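Local structure of regulator of Ty1 transposition protein 107 (Saccharomyces cerevisiae, 3T7K) at residues D58-I63 with L78-L83; N145-I150 with L200-A205; E180-N185 with F196-I201; E222-V227 with V249-K254. The protein binds phosphorylated histone H2A through its C-terminal tandem BRCT repeats during DNA damage repair. All coordinates share one frame; numbering follows the deposited sequence.

Interaction 1: D58-I63 with L78-L83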
loop_
_atom_site.group_PDB
_atom_site.type_symbol
_atom_site.label_atom_id
_atom_site.label_comp_id
_atom_site.label_asym_id
_atom_site.label_seq_id
_atom_site.Cartn_x
_atom_site.Cartn_y
_atom_site.Cartn_z
ATOM N N ASP C 58 -1.733 8.576 2.140
ATOM C CA ASP C 58 -2.650 8.463 3.279
ATOM C C ASP C 58 -3.683 7.376 3.010
ATOM O O ASP C 58 -4.461 7.012 3.893
ATOM C CB ASP C 58 -3.357 9.785 3.574
ATOM C CG ASP C 58 -2.419 10.837 4.116
ATOM O OD1 ASP C 58 -1.326 10.470 4.598
ATOM O OD2 ASP C 58 -2.778 12.031 4.064
ATOM N N LYS C 59 -3.695 6.892 1.770
ATOM C CA LYS C 59 -4.534 5.767 1.379
ATOM C C LYS C 59 -6.001 6.016 1.705
ATOM O O LYS C 59 -6.650 5.196 2.353
ATOM C CB LYS C 59 -4.042 4.491 2.063
ATOM C CG LYS C 59 -2.701 3.995 1.539
ATOM C CD LYS C 59 -2.782 3.709 0.041
ATOM C CE LYS C 59 -1.452 3.226 -0.510
ATOM N NZ LYS C 59 -1.514 2.996 -1.981
ATOM N N LEU C 60 -6.522 7.154 1.263
ATOM C CA LEU C 60 -7.923 7.465 1.482
ATOM C C LEU C 60 -8.780 6.338 0.923
ATOM O O LEU C 60 -8.392 5.678 -0.039
ATOM C CB LEU C 60 -8.291 8.781 0.814
ATOM C CG LEU C 60 -7.345 9.930 1.154
ATOM C CD1 LEU C 60 -7.662 11.162 0.301
ATOM C CD2 LEU C 60 -7.411 10.258 2.617
ATOM N N ASN C 61 -9.940 6.109 1.531
ATOM C CA ASN C 61 -10.829 5.058 1.055
ATOM C C ASN C 61 -12.270 5.535 0.956
ATOM O O ASN C 61 -13.165 4.767 0.635
ATOM C CB ASN C 61 -10.731 3.816 1.958
ATOM C CG ASN C 61 -11.167 4.091 3.397
ATOM O OD1 ASN C 61 -11.810 5.096 3.681
ATOM N ND2 ASN C 61 -10.811 3.187 4.312
ATOM N N CYS C 62 -12.495 6.813 1.220
ATOM C CA CYS C 62 -13.850 7.316 1.339
ATOM C C CYS C 62 -13.989 8.734 0.812
ATOM O O CYS C 62 -13.061 9.534 0.874
ATOM C CB CYS C 62 -14.267 7.271 2.816
ATOM S SG CYS C 62 -15.924 7.873 3.168
ATOM N N ILE C 63 -15.169 9.055 0.304
ATOM C CA ILE C 63 -15.461 10.423 -0.079
ATOM C C ILE C 63 -16.842 10.787 0.406
ATOM O O ILE C 63 -17.774 10.013 0.245
ATOM C CB ILE C 63 -15.387 10.629 -1.615
ATOM C CG1 ILE C 63 -15.891 12.021 -1.979
ATOM C CG2 ILE C 63 -16.218 9.598 -2.348
ATOM C CD1 ILE C 63 -14.818 12.903 -2.558
ATOM N N LEU C 78 -12.094 8.694 -7.372
ATOM C CA LEU C 78 -12.293 7.518 -8.221
ATOM C C LEU C 78 -10.986 6.814 -8.586
ATOM O O LEU C 78 -10.997 5.797 -9.282
ATOM C CB LEU C 78 -13.126 7.855 -9.464
ATOM C CG LEU C 78 -14.599 8.026 -9.078
ATOM C CD1 LEU C 78 -15.381 8.793 -10.130
ATOM C CD2 LEU C 78 -15.239 6.654 -8.801
ATOM N N SER C 79 -9.865 7.341 -8.103
ATOM C CA SER C 79 -8.610 6.602 -8.182
ATOM C C SER C 79 -8.063 6.236 -6.802
ATOM O O SER C 79 -6.859 6.043 -6.648
ATOM C CB SER C 79 -7.540 7.394 -8.927
ATOM O OG SER C 79 -7.291 8.595 -8.227
ATOM N N PHE C 80 -8.933 6.147 -5.800
ATOM C CA PHE C 80 -8.489 5.623 -4.519
ATOM C C PHE C 80 -8.181 4.129 -4.679
ATOM O O PHE C 80 -8.663 3.479 -5.618
ATOM C CB PHE C 80 -9.539 5.870 -3.435
ATOM C CG PHE C 80 -9.640 7.304 -3.001
ATOM C CD1 PHE C 80 -8.794 8.264 -3.526
ATOM C CD2 PHE C 80 -10.571 7.690 -2.057
ATOM C CE1 PHE C 80 -8.890 9.594 -3.125
ATOM C CE2 PHE C 80 -10.678 9.003 -1.648
ATOM C CZ PHE C 80 -9.830 9.964 -2.185
ATOM N N GLU C 81 -7.387 3.581 -3.764
ATOM C CA GLU C 81 -6.855 2.232 -3.917
ATOM C C GLU C 81 -7.113 1.311 -2.712
ATOM O O GLU C 81 -6.191 0.983 -1.958
ATOM C CB GLU C 81 -5.359 2.330 -4.196
ATOM C CG GLU C 81 -5.046 3.115 -5.486
ATOM C CD GLU C 81 -3.560 3.398 -5.657
ATOM O OE1 GLU C 81 -2.750 2.836 -4.883
ATOM O OE2 GLU C 81 -3.205 4.189 -6.558
ATOM N N PRO C 82 -8.367 0.876 -2.534
ATOM C CA PRO C 82 -9.490 1.229 -3.397
ATOM C C PRO C 82 -10.362 2.295 -2.768
ATOM O O PRO C 82 -10.159 2.663 -1.605
ATOM C CB PRO C 82 -10.278 -0.074 -3.451
ATOM C CG PRO C 82 -10.114 -0.620 -2.026
ATOM C CD PRO C 82 -8.727 -0.186 -1.572
ATOM N N LEU C 83 -11.347 2.769 -3.526
ATOM C CA LEU C 83 -12.420 3.554 -2.944
ATOM C C LEU C 83 -13.370 2.547 -2.343
ATOM O O LEU C 83 -13.755 1.598 -3.008
ATOM C CB LEU C 83 -13.159 4.372 -3.998
ATOM C CG LEU C 83 -14.390 5.130 -3.492
ATOM C CD1 LEU C 83 -14.002 6.267 -2.537
ATOM C CD2 LEU C 83 -15.199 5.672 -4.657
HETATM O O HOH W 1 -6.493 5.471 -1.870
HETATM O O HOH W 2 -8.253 2.594 0.084
#

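Interaction 2: N145-I150 with L200-A205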
loop_
_atom_site.group_PDB
_atom_site.type_symbol
_atom_site.label_atom_id
_atom_site.label_comp_id
_atom_site.label_asym_id
_atom_site.label_seq_id
_atom_site.Cartn_x
_atom_site.Cartn_y
_atom_site.Cartn_z
ATOM N N ASN C 145 -1.327 15.569 -24.861
ATOM C CA ASN C 145 -1.090 16.976 -25.019
ATOM C C ASN C 145 -2.350 17.683 -24.616
ATOM O O ASN C 145 -3.441 17.284 -25.016
ATOM C CB ASN C 145 -0.779 17.298 -26.494
ATOM C CG ASN C 145 0.385 16.507 -27.017
ATOM O OD1 ASN C 145 1.523 16.983 -27.023
ATOM N ND2 ASN C 145 0.123 15.282 -27.434
ATOM N N LEU C 146 -2.195 18.756 -23.856
ATOM C CA LEU C 146 -3.317 19.485 -23.309
ATOM C C LEU C 146 -3.118 20.943 -23.673
ATOM O O LEU C 146 -2.032 21.479 -23.479
ATOM C CB LEU C 146 -3.317 19.310 -21.781
ATOM C CG LEU C 146 -4.449 19.889 -20.938
ATOM C CD1 LEU C 146 -5.759 19.229 -21.285
ATOM C CD2 LEU C 146 -4.143 19.697 -19.455
ATOM N N VAL C 147 -4.153 21.579 -24.213
ATOM C CA VAL C 147 -4.069 22.984 -24.540
ATOM C C VAL C 147 -4.040 23.803 -23.265
ATOM O O VAL C 147 -4.719 23.480 -22.279
ATOM C CB VAL C 147 -5.235 23.451 -25.434
ATOM C CG1 VAL C 147 -5.138 22.808 -26.796
ATOM C CG2 VAL C 147 -6.577 23.151 -24.776
ATOM N N ASN C 148 -3.233 24.858 -23.295
ATOM C CA ASN C 148 -2.990 25.693 -22.126
ATOM C C ASN C 148 -4.230 26.421 -21.648
ATOM O O ASN C 148 -4.302 26.818 -20.491
ATOM C CB ASN C 148 -1.881 26.713 -22.415
ATOM C CG ASN C 148 -1.221 27.229 -21.149
ATOM O OD1 ASN C 148 -1.640 26.896 -20.044
ATOM N ND2 ASN C 148 -0.182 28.044 -21.304
ATOM N N ASP C 149 -5.204 26.598 -22.532
ATOM C CA ASP C 149 -6.411 27.346 -22.185
ATOM C C ASP C 149 -7.567 26.454 -21.746
ATOM O O ASP C 149 -8.736 26.824 -21.886
ATOM C CB ASP C 149 -6.857 28.241 -23.350
ATOM C CG ASP C 149 -7.432 27.453 -24.512
ATOM O OD1 ASP C 149 -7.825 28.085 -25.520
ATOM O OD2 ASP C 149 -7.486 26.205 -24.429
ATOM N N ILE C 150 -7.245 25.272 -21.231
ATOM C CA ILE C 150 -8.276 24.364 -20.757
ATOM C C ILE C 150 -8.890 24.920 -19.473
ATOM O O ILE C 150 -8.173 25.296 -18.550
ATOM C CB ILE C 150 -7.721 22.930 -20.531
ATOM C CG1 ILE C 150 -8.864 21.915 -20.443
ATOM C CG2 ILE C 150 -6.812 22.875 -19.302
ATOM C CD1 ILE C 150 -9.430 21.462 -21.793
ATOM N N LEU C 200 -4.723 14.422 -27.917
ATOM C CA LEU C 200 -4.767 15.826 -27.557
ATOM C C LEU C 200 -6.106 16.147 -26.932
ATOM O O LEU C 200 -7.140 15.639 -27.370
ATOM C CB LEU C 200 -4.548 16.715 -28.790
ATOM C CG LEU C 200 -3.280 16.491 -29.631
ATOM C CD1 LEU C 200 -3.486 15.402 -30.700
ATOM C CD2 LEU C 200 -2.863 17.778 -30.311
ATOM N N ILE C 201 -6.083 17.000 -25.914
ATOM C CA ILE C 201 -7.298 17.429 -25.265
ATOM C C ILE C 201 -7.394 18.882 -25.622
ATOM O O ILE C 201 -6.443 19.630 -25.427
ATOM C CB ILE C 201 -7.205 17.304 -23.739
ATOM C CG1 ILE C 201 -7.038 15.838 -23.345
ATOM C CG2 ILE C 201 -8.450 17.882 -23.091
ATOM C CD1 ILE C 201 -6.835 15.618 -21.833
ATOM N N VAL C 202 -8.525 19.282 -26.181
ATOM C CA VAL C 202 -8.634 20.619 -26.722
ATOM C C VAL C 202 -9.911 21.291 -26.275
ATOM O O VAL C 202 -10.798 20.648 -25.719
ATOM C CB VAL C 202 -8.553 20.616 -28.278
ATOM C CG1 VAL C 202 -7.200 20.085 -28.732
ATOM C CG2 VAL C 202 -9.684 19.807 -28.876
ATOM N N THR C 203 -9.972 22.595 -26.525
ATOM C CA THR C 203 -11.118 23.433 -26.204
ATOM C C THR C 203 -11.878 23.875 -27.463
ATOM O O THR C 203 -13.107 23.809 -27.506
ATOM C CB THR C 203 -10.659 24.703 -25.453
ATOM O OG1 THR C 203 -10.131 24.343 -24.167
ATOM C CG2 THR C 203 -11.819 25.671 -25.279
ATOM N N LYS C 204 -11.148 24.312 -28.488
ATOM C CA LYS C 204 -11.769 24.968 -29.643
ATOM C C LYS C 204 -11.643 24.188 -30.952
ATOM O O LYS C 204 -10.667 23.471 -31.169
ATOM C CB LYS C 204 -11.158 26.356 -29.858
ATOM C CG LYS C 204 -11.256 27.301 -28.680
ATOM C CD LYS C 204 -10.400 28.547 -28.927
ATOM C CE LYS C 204 -10.693 29.145 -30.294
ATOM N NZ LYS C 204 -9.795 30.285 -30.640
ATOM N N ALA C 205 -12.624 24.363 -31.835
ATOM C CA ALA C 205 -12.550 23.813 -33.178
ATOM C C ALA C 205 -11.357 24.441 -33.890
ATOM O O ALA C 205 -10.760 23.840 -34.785
ATOM C CB ALA C 205 -13.830 24.095 -33.937
#

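Interaction 3: E180-N185 with F196-I201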
loop_
_atom_site.group_PDB
_atom_site.type_symbol
_atom_site.label_atom_id
_atom_site.label_comp_id
_atom_site.label_asym_id
_atom_site.label_seq_id
_atom_site.Cartn_x
_atom_site.Cartn_y
_atom_site.Cartn_z
ATOM N N GLU C 180 6.773 20.079 -33.576
ATOM C CA GLU C 180 7.839 19.544 -32.734
ATOM C C GLU C 180 7.487 19.578 -31.237
ATOM O O GLU C 180 8.035 18.801 -30.451
ATOM C CB GLU C 180 9.165 20.257 -33.012
ATOM C CG GLU C 180 9.789 19.906 -34.370
ATOM C CD GLU C 180 9.341 20.825 -35.510
ATOM O OE1 GLU C 180 8.389 21.614 -35.316
ATOM O OE2 GLU C 180 9.956 20.766 -36.603
ATOM N N ASP C 181 6.569 20.465 -30.853
ATOM C CA ASP C 181 6.105 20.545 -29.461
ATOM C C ASP C 181 5.177 19.399 -29.070
ATOM O O ASP C 181 4.983 19.126 -27.892
ATOM C CB ASP C 181 5.381 21.870 -29.203
ATOM C CG ASP C 181 6.284 23.074 -29.401
ATOM O OD1 ASP C 181 7.482 22.975 -29.042
ATOM O OD2 ASP C 181 5.796 24.107 -29.928
ATOM N N ILE C 182 4.583 18.742 -30.057
ATOM C CA ILE C 182 3.632 17.680 -29.769
ATOM C C ILE C 182 4.331 16.384 -29.424
ATOM O O ILE C 182 5.138 15.884 -30.199
ATOM C CB ILE C 182 2.703 17.441 -30.954
ATOM C CG1 ILE C 182 2.062 18.762 -31.381
ATOM C CG2 ILE C 182 1.644 16.416 -30.592
ATOM C CD1 ILE C 182 1.129 18.616 -32.555
ATOM N N ILE C 183 4.016 15.831 -28.254
ATOM C CA ILE C 183 4.570 14.543 -27.857
ATOM C C ILE C 183 3.647 13.386 -28.249
ATOM O O ILE C 183 2.424 13.521 -28.230
ATOM C CB ILE C 183 4.883 14.498 -26.341
ATOM C CG1 ILE C 183 3.603 14.373 -25.513
ATOM C CG2 ILE C 183 5.643 15.757 -25.931
ATOM C CD1 ILE C 183 3.868 14.114 -24.027
ATOM N N PRO C 184 4.235 12.247 -28.627
ATOM C CA PRO C 184 3.455 11.077 -29.004
ATOM C C PRO C 184 2.991 10.335 -27.748
ATOM O O PRO C 184 3.601 10.467 -26.687
ATOM C CB PRO C 184 4.472 10.229 -29.766
ATOM C CG PRO C 184 5.751 10.514 -29.076
ATOM C CD PRO C 184 5.678 11.960 -28.617
ATOM N N ASN C 185 1.913 9.577 -27.870
ATOM C CA ASN C 185 1.456 8.744 -26.779
ATOM C C ASN C 185 2.234 7.421 -26.759
ATOM O O ASN C 185 1.810 6.431 -27.350
ATOM C CB ASN C 185 -0.030 8.485 -26.931
ATOM C CG ASN C 185 -0.540 7.481 -25.942
ATOM O OD1 ASN C 185 -0.141 7.478 -24.777
ATOM N ND2 ASN C 185 -1.408 6.596 -26.408
ATOM N N PHE C 196 -3.384 5.015 -30.118
ATOM C CA PHE C 196 -3.295 6.307 -30.780
ATOM C C PHE C 196 -1.898 6.875 -30.607
ATOM O O PHE C 196 -1.398 6.958 -29.492
ATOM C CB PHE C 196 -4.346 7.256 -30.218
ATOM C CG PHE C 196 -5.733 6.958 -30.693
ATOM C CD1 PHE C 196 -6.121 7.303 -31.975
ATOM C CD2 PHE C 196 -6.648 6.329 -29.860
ATOM C CE1 PHE C 196 -7.395 7.034 -32.429
ATOM C CE2 PHE C 196 -7.924 6.061 -30.300
ATOM C CZ PHE C 196 -8.306 6.418 -31.597
ATOM N N LYS C 197 -1.254 7.235 -31.713
ATOM C CA LYS C 197 0.064 7.838 -31.639
ATOM C C LYS C 197 -0.006 9.245 -31.024
ATOM O O LYS C 197 0.906 9.674 -30.308
ATOM C CB LYS C 197 0.709 7.865 -33.028
ATOM C CG LYS C 197 2.060 8.541 -33.102
ATOM C CD LYS C 197 3.128 7.687 -32.441
ATOM C CE LYS C 197 4.514 8.218 -32.781
ATOM N NZ LYS C 197 4.558 8.687 -34.201
ATOM N N TYR C 198 -1.076 9.976 -31.310
ATOM C CA TYR C 198 -1.210 11.325 -30.777
ATOM C C TYR C 198 -2.551 11.536 -30.115
ATOM O O TYR C 198 -3.599 11.317 -30.733
ATOM C CB TYR C 198 -1.067 12.370 -31.878
ATOM C CG TYR C 198 0.261 12.339 -32.568
ATOM C CD1 TYR C 198 1.366 12.969 -32.012
ATOM C CD2 TYR C 198 0.415 11.677 -33.776
ATOM C CE1 TYR C 198 2.602 12.942 -32.658
ATOM C CE2 TYR C 198 1.633 11.643 -34.424
ATOM C CZ TYR C 198 2.721 12.278 -33.864
ATOM O OH TYR C 198 3.925 12.238 -34.517
ATOM N N VAL C 199 -2.508 12.014 -28.881
ATOM C CA VAL C 199 -3.709 12.254 -28.109
ATOM C C VAL C 199 -3.662 13.680 -27.639
ATOM O O VAL C 199 -2.681 14.111 -27.033
ATOM C CB VAL C 199 -3.808 11.323 -26.860
ATOM C CG1 VAL C 199 -5.161 11.485 -26.215
ATOM C CG2 VAL C 199 -3.611 9.886 -27.267
ATOM N N LEU C 200 -4.723 14.422 -27.917
ATOM C CA LEU C 200 -4.767 15.826 -27.557
ATOM C C LEU C 200 -6.106 16.147 -26.932
ATOM O O LEU C 200 -7.140 15.639 -27.370
ATOM C CB LEU C 200 -4.548 16.715 -28.790
ATOM C CG LEU C 200 -3.280 16.491 -29.631
ATOM C CD1 LEU C 200 -3.486 15.402 -30.700
ATOM C CD2 LEU C 200 -2.863 17.778 -30.311
ATOM N N ILE C 201 -6.083 17.000 -25.914
ATOM C CA ILE C 201 -7.298 17.429 -25.265
ATOM C C ILE C 201 -7.394 18.882 -25.622
ATOM O O ILE C 201 -6.443 19.630 -25.427
ATOM C CB ILE C 201 -7.205 17.304 -23.739
ATOM C CG1 ILE C 201 -7.038 15.838 -23.345
ATOM C CG2 ILE C 201 -8.450 17.882 -23.091
ATOM C CD1 ILE C 201 -6.835 15.618 -21.833
HETATM O O HOH W 3 0.243 11.948 -27.393
#

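Interaction 4: E222-V227 with V249-K254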
loop_
_atom_site.group_PDB
_atom_site.type_symbol
_atom_site.label_atom_id
_atom_site.label_comp_id
_atom_site.label_asym_id
_atom_site.label_seq_id
_atom_site.Cartn_x
_atom_site.Cartn_y
_atom_site.Cartn_z
ATOM N N GLU C 222 0.022 8.277 -39.340
ATOM C CA GLU C 222 -0.111 7.908 -37.925
ATOM C C GLU C 222 -1.481 8.241 -37.340
ATOM O O GLU C 222 -2.261 8.983 -37.929
ATOM C CB GLU C 222 1.027 8.523 -37.109
ATOM C CG GLU C 222 2.273 7.630 -37.086
ATOM C CD GLU C 222 2.031 6.286 -36.381
ATOM O OE1 GLU C 222 0.917 6.059 -35.844
ATOM O OE2 GLU C 222 2.960 5.447 -36.355
ATOM N N THR C 223 -1.793 7.684 -36.179
ATOM C CA THR C 223 -3.141 7.844 -35.677
ATOM C C THR C 223 -3.253 8.998 -34.688
ATOM O O THR C 223 -2.293 9.353 -34.003
ATOM C CB THR C 223 -3.638 6.553 -35.063
ATOM O OG1 THR C 223 -2.714 6.147 -34.055
ATOM C CG2 THR C 223 -3.697 5.476 -36.138
ATOM N N ILE C 224 -4.443 9.581 -34.628
ATOM C CA ILE C 224 -4.678 10.769 -33.832
ATOM C C ILE C 224 -6.020 10.665 -33.148
ATOM O O ILE C 224 -6.993 10.190 -33.739
ATOM C CB ILE C 224 -4.729 12.028 -34.725
ATOM C CG1 ILE C 224 -3.490 12.125 -35.610
ATOM C CG2 ILE C 224 -4.885 13.282 -33.873
ATOM C CD1 ILE C 224 -3.659 13.102 -36.783
ATOM N N LEU C 225 -6.072 11.116 -31.899
ATOM C CA LEU C 225 -7.323 11.218 -31.179
ATOM C C LEU C 225 -7.386 12.597 -30.555
ATOM O O LEU C 225 -6.485 12.998 -29.827
ATOM C CB LEU C 225 -7.403 10.141 -30.094
ATOM C CG LEU C 225 -8.598 10.264 -29.157
ATOM C CD1 LEU C 225 -9.901 10.158 -29.934
ATOM C CD2 LEU C 225 -8.521 9.171 -28.114
ATOM N N ILE C 226 -8.441 13.338 -30.852
ATOM C CA ILE C 226 -8.609 14.657 -30.268
ATOM C C ILE C 226 -9.963 14.694 -29.581
ATOM O O ILE C 226 -10.993 14.452 -30.215
ATOM C CB ILE C 226 -8.512 15.760 -31.340
ATOM C CG1 ILE C 226 -7.225 15.593 -32.153
ATOM C CG2 ILE C 226 -8.531 17.119 -30.692
ATOM C CD1 ILE C 226 -6.979 16.726 -33.162
ATOM N N VAL C 227 -9.962 14.989 -28.283
ATOM C CA VAL C 227 -11.189 14.961 -27.496
ATOM C C VAL C 227 -11.362 16.233 -26.683
ATOM O O VAL C 227 -10.430 17.030 -26.542
ATOM C CB VAL C 227 -11.180 13.788 -26.489
ATOM C CG1 VAL C 227 -11.086 12.453 -27.212
ATOM C CG2 VAL C 227 -10.015 13.966 -25.540
ATOM N N VAL C 249 -15.778 13.276 -28.737
ATOM C CA VAL C 249 -14.646 13.077 -29.629
ATOM C C VAL C 249 -14.737 14.093 -30.763
ATOM O O VAL C 249 -15.748 14.161 -31.454
ATOM C CB VAL C 249 -14.626 11.654 -30.192
ATOM C CG1 VAL C 249 -13.485 11.481 -31.198
ATOM C CG2 VAL C 249 -14.520 10.650 -29.055
ATOM N N LEU C 250 -13.691 14.890 -30.941
ATOM C CA LEU C 250 -13.724 15.942 -31.944
ATOM C C LEU C 250 -13.138 15.502 -33.275
ATOM O O LEU C 250 -13.501 16.032 -34.330
ATOM C CB LEU C 250 -13.004 17.185 -31.439
ATOM C CG LEU C 250 -13.548 17.664 -30.093
ATOM C CD1 LEU C 250 -12.973 19.024 -29.772
ATOM C CD2 LEU C 250 -15.069 17.717 -30.162
ATOM N N TYR C 251 -12.236 14.529 -33.216
ATOM C CA TYR C 251 -11.531 14.054 -34.394
ATOM C C TYR C 251 -10.805 12.775 -34.065
ATOM O O TYR C 251 -10.139 12.669 -33.034
ATOM C CB TYR C 251 -10.526 15.114 -34.852
ATOM C CG TYR C 251 -9.665 14.705 -36.025
ATOM C CD1 TYR C 251 -9.957 15.146 -37.312
ATOM C CD2 TYR C 251 -8.560 13.880 -35.847
ATOM C CE1 TYR C 251 -9.165 14.779 -38.398
ATOM C CE2 TYR C 251 -7.764 13.512 -36.915
ATOM C CZ TYR C 251 -8.076 13.965 -38.191
ATOM O OH TYR C 251 -7.293 13.603 -39.258
ATOM N N GLN C 252 -10.939 11.777 -34.920
ATOM C CA GLN C 252 -10.087 10.604 -34.766
ATOM C C GLN C 252 -9.713 10.012 -36.098
ATOM O O GLN C 252 -10.494 10.040 -37.061
ATOM C CB GLN C 252 -10.692 9.553 -33.843
ATOM C CG GLN C 252 -12.058 9.086 -34.181
ATOM C CD GLN C 252 -12.590 8.120 -33.124
ATOM O OE1 GLN C 252 -11.818 7.454 -32.428
ATOM N NE2 GLN C 252 -13.910 8.057 -32.991
ATOM N N LYS C 253 -8.500 9.485 -36.139
ATOM C CA LYS C 253 -7.921 8.911 -37.335
ATOM C C LYS C 253 -7.292 7.635 -36.815
ATOM O O LYS C 253 -6.342 7.705 -36.029
ATOM C CB LYS C 253 -6.845 9.875 -37.869
ATOM C CG LYS C 253 -6.021 9.388 -39.066
ATOM C CD LYS C 253 -5.066 10.514 -39.563
ATOM C CE LYS C 253 -4.450 10.184 -40.903
ATOM N NZ LYS C 253 -3.765 8.876 -40.904
ATOM N N LYS C 254 -7.852 6.483 -37.208
ATOM C CA LYS C 254 -7.420 5.179 -36.708
ATOM C C LYS C 254 -7.334 4.149 -37.832
ATOM O O LYS C 254 -7.259 4.518 -39.018
ATOM C CB LYS C 254 -8.358 4.692 -35.574
ATOM C CG LYS C 254 -9.797 5.335 -35.644
ATOM C CD LYS C 254 -10.719 4.553 -34.622
ATOM C CE LYS C 254 -11.986 4.104 -35.355
ATOM N NZ LYS C 254 -12.933 3.314 -34.521
#

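Interaction 1: D58-I63 with L78-L83
Leu60 and Phe80 form the tight half of this contact. The CB of Leu60 sits over one face of the Phe80 ring, displaced toward its rim, and makes a CH-pi contact in which CB is 3.4 Å from CE2 of Phe80. Leu60 CD1 comes within 3.5 Å of Phe80 CZ. In the plane of the ring, at its edge, the carbonyl oxygen of Cys62 stands 3.5 Å from CE2 of Phe80. Further along, CD1 of Leu83 touches CG2 of Ile63 at 4.0 Å, so carbon meets carbon at both ends of the buried side.

The other side is wetter and looser. Two waters hang on the Leu60 carbonyl oxygen; one accepts from the Glu81 N at 2.8 Å, the other donates to Pro82 O, which follows a cis peptide. Beyond them the exposed Lys59 NZ reaches Glu81 OE1 in a 3.2 Å salt bridge, while Glu81 OE2 is taken by Lys134. The Asn61 side chain points away from 78-83, OD1 taking the N of Lys24 and ND2 giving to Asp22 O. This pairing of close apolar packing with a water-bridged side lies within a beta-alpha-beta crossover of the parallel BRCT sheet, where helix 72-77 links the neighbouring strands 62-64 and 85-87.

Interaction 2: N145-I150 with L200-A205
Leu146 and Ile201 face each other from adjacent parallel strands, their side chains on the same side of the sheet and slanting across one another. Leu146 CG stands anti to its backbone N (chi1 -176°), and chi2 (64°) then turns CD1 onto Ile201 CB at 3.4 Å, tighter than usual for two carbons. Ile150, beyond the turn, brings its CD1 to 3.9 Å from Ile201 CG2, so the Ile201 methyl is met by both residues; Ile157 and Leu161 of helix 154-163 close over this group.

On the opposite face Asn145 and Leu200 stand side by side, CB of Asn145 4.1 Å from CG of Leu200. The Asn145 amide looks elsewhere, to Asn170, Ile183 and Val199, while Leu200 packs on Phe211 of helix 205-218. Val147 divides its branches: CG1 lies 3.9 Å from Val202 CG1, and CG2 approaches Thr203.

Two backbone bonds, Ile201 N to Asn145 O (2.8 Å) and Val147 N to Ile201 O (3.2 Å), hold the strands in register. A type I turn from Val147 to Ile150 then brings Asp149 to Thr203, whose OG1 donates to Asp149 OD2 at 3.2 Å from well above the carboxylate plane. Gln207 accepts from the N atoms of Thr203 and Lys204, the latter at the N-cap of helix 205-218. The chemistry implies a division of labour: a buried, largely apolar strand pair fixed by its backbone, and a polar end at the turn where one hydroxyl and one carboxylate tie the turn to the start of a helix.

Interaction 3: E180-N185 with F196-I201
The loop that leads into strand 198-201, in the second BRCT repeat of the tandem pair, is stitched to that strand's beginning through Asn185, Lys197 and Phe196. Asn185 N donates to the Lys197 carbonyl oxygen at 2.6 Å, coming from above the carbonyl plane. Its side chain works separately: with CG anti to the backbone N (chi1 172°), ND2 gives a hydrogen bond to Phe196 O at 3.1 Å that lies close to the amide plane and in the plane of the carbonyl. The same amide is also held by ND2 to Asn140 O and by OD1 to the N atoms of Arg142 and Cys143, which fixes its rotation. An alanine here would probably leave the Phe196 and Asn140 carbonyls and those two backbone N-H groups without this mate, and would be likely to weaken the loop's hold on residues 140-143.

Strand 198-201 is the middle strand of a mixed sheet, between 143-147 and 224-227, and segment 180-185 passes beside its first residues, Pro184 nearest Tyr198 in register. A water links the two where they do not bond directly, donating to Ile183 O at 2.8 Å and accepting from Val199 N at 3.1 Å. Ile182 meets Tyr198 at about a right angle, CG2 lying 3.7 Å from ring atom CD1. Ile182 also packs on Phe211 and Ile215 of helix 205-218, and Tyr198 on Ile215. Pro184 CB rests 3.6 Å from Lys197 CE, whose NZ continues to Asp219, the residue that also bonds Tyr198 OH.

Interaction 4: E222-V227 with V249-K254
Lys253 carries CG anti to its backbone N (chi1 175°) and runs extended until a bend at chi4 (-54°) turns NZ onto Glu222 O, a weak hydrogen bond at 3.3 Å. Tyr251, with CG likewise anti to N, sets its ring edge against Ile224, CE2 lying 4.0 Å from CB. Strands 224-227 and 249-253 form an antiparallel ladder at the edge of the otherwise parallel BRCT sheet, their directions 172° apart, and the ladder is broken by a classic beta bulge.

Before the bulge the register is regular: Ile224 and Lys253 make a hydrogen-bonded pair, with Lys253 N to Ile224 O at 2.9 Å, and Ile226 N meets Tyr251 O at 2.8 Å. Ile224, Ile226, Tyr251 and Lys253 share the face toward helix 205-218; Leu225, Val227, Val249 and Gln252 line the other, where Leu225 CD1 and Val249 CG1 touch at 4.0 Å.

The Lys253 ammonium also bonds Lys220 O. An alanine in its place would probably leave the carbonyls of Glu222 and Lys220 without this donor and open a gap beside Ile224 CD1. At the bulge, Ile226 O accepts twice, from Leu250 N at 2.8 Å and from Tyr251 N at 3.2 Å.

How the interactions relate
From the N terminus, interaction 1 comes first and closes a short crossover inside the first BRCT repeat of the tandem pair. It stands apart from the other three, about 29 to 32 Å centre to centre, and touches none of them. In the second repeat of the pair, interaction 2 closes a long loop of 49 residues, and interaction 3 nests inside it, both ending on strand 198-201. They meet where Asn145 reaches Val199 and Ile183. Interaction 4 follows in series and adds the last strand, 249-253, to 224-227. Since 224-227 is bonded to 198-201 through Leu200 and Leu225, interactions 2 to 4 run across one sheet from strand 143-147 to its antiparallel edge.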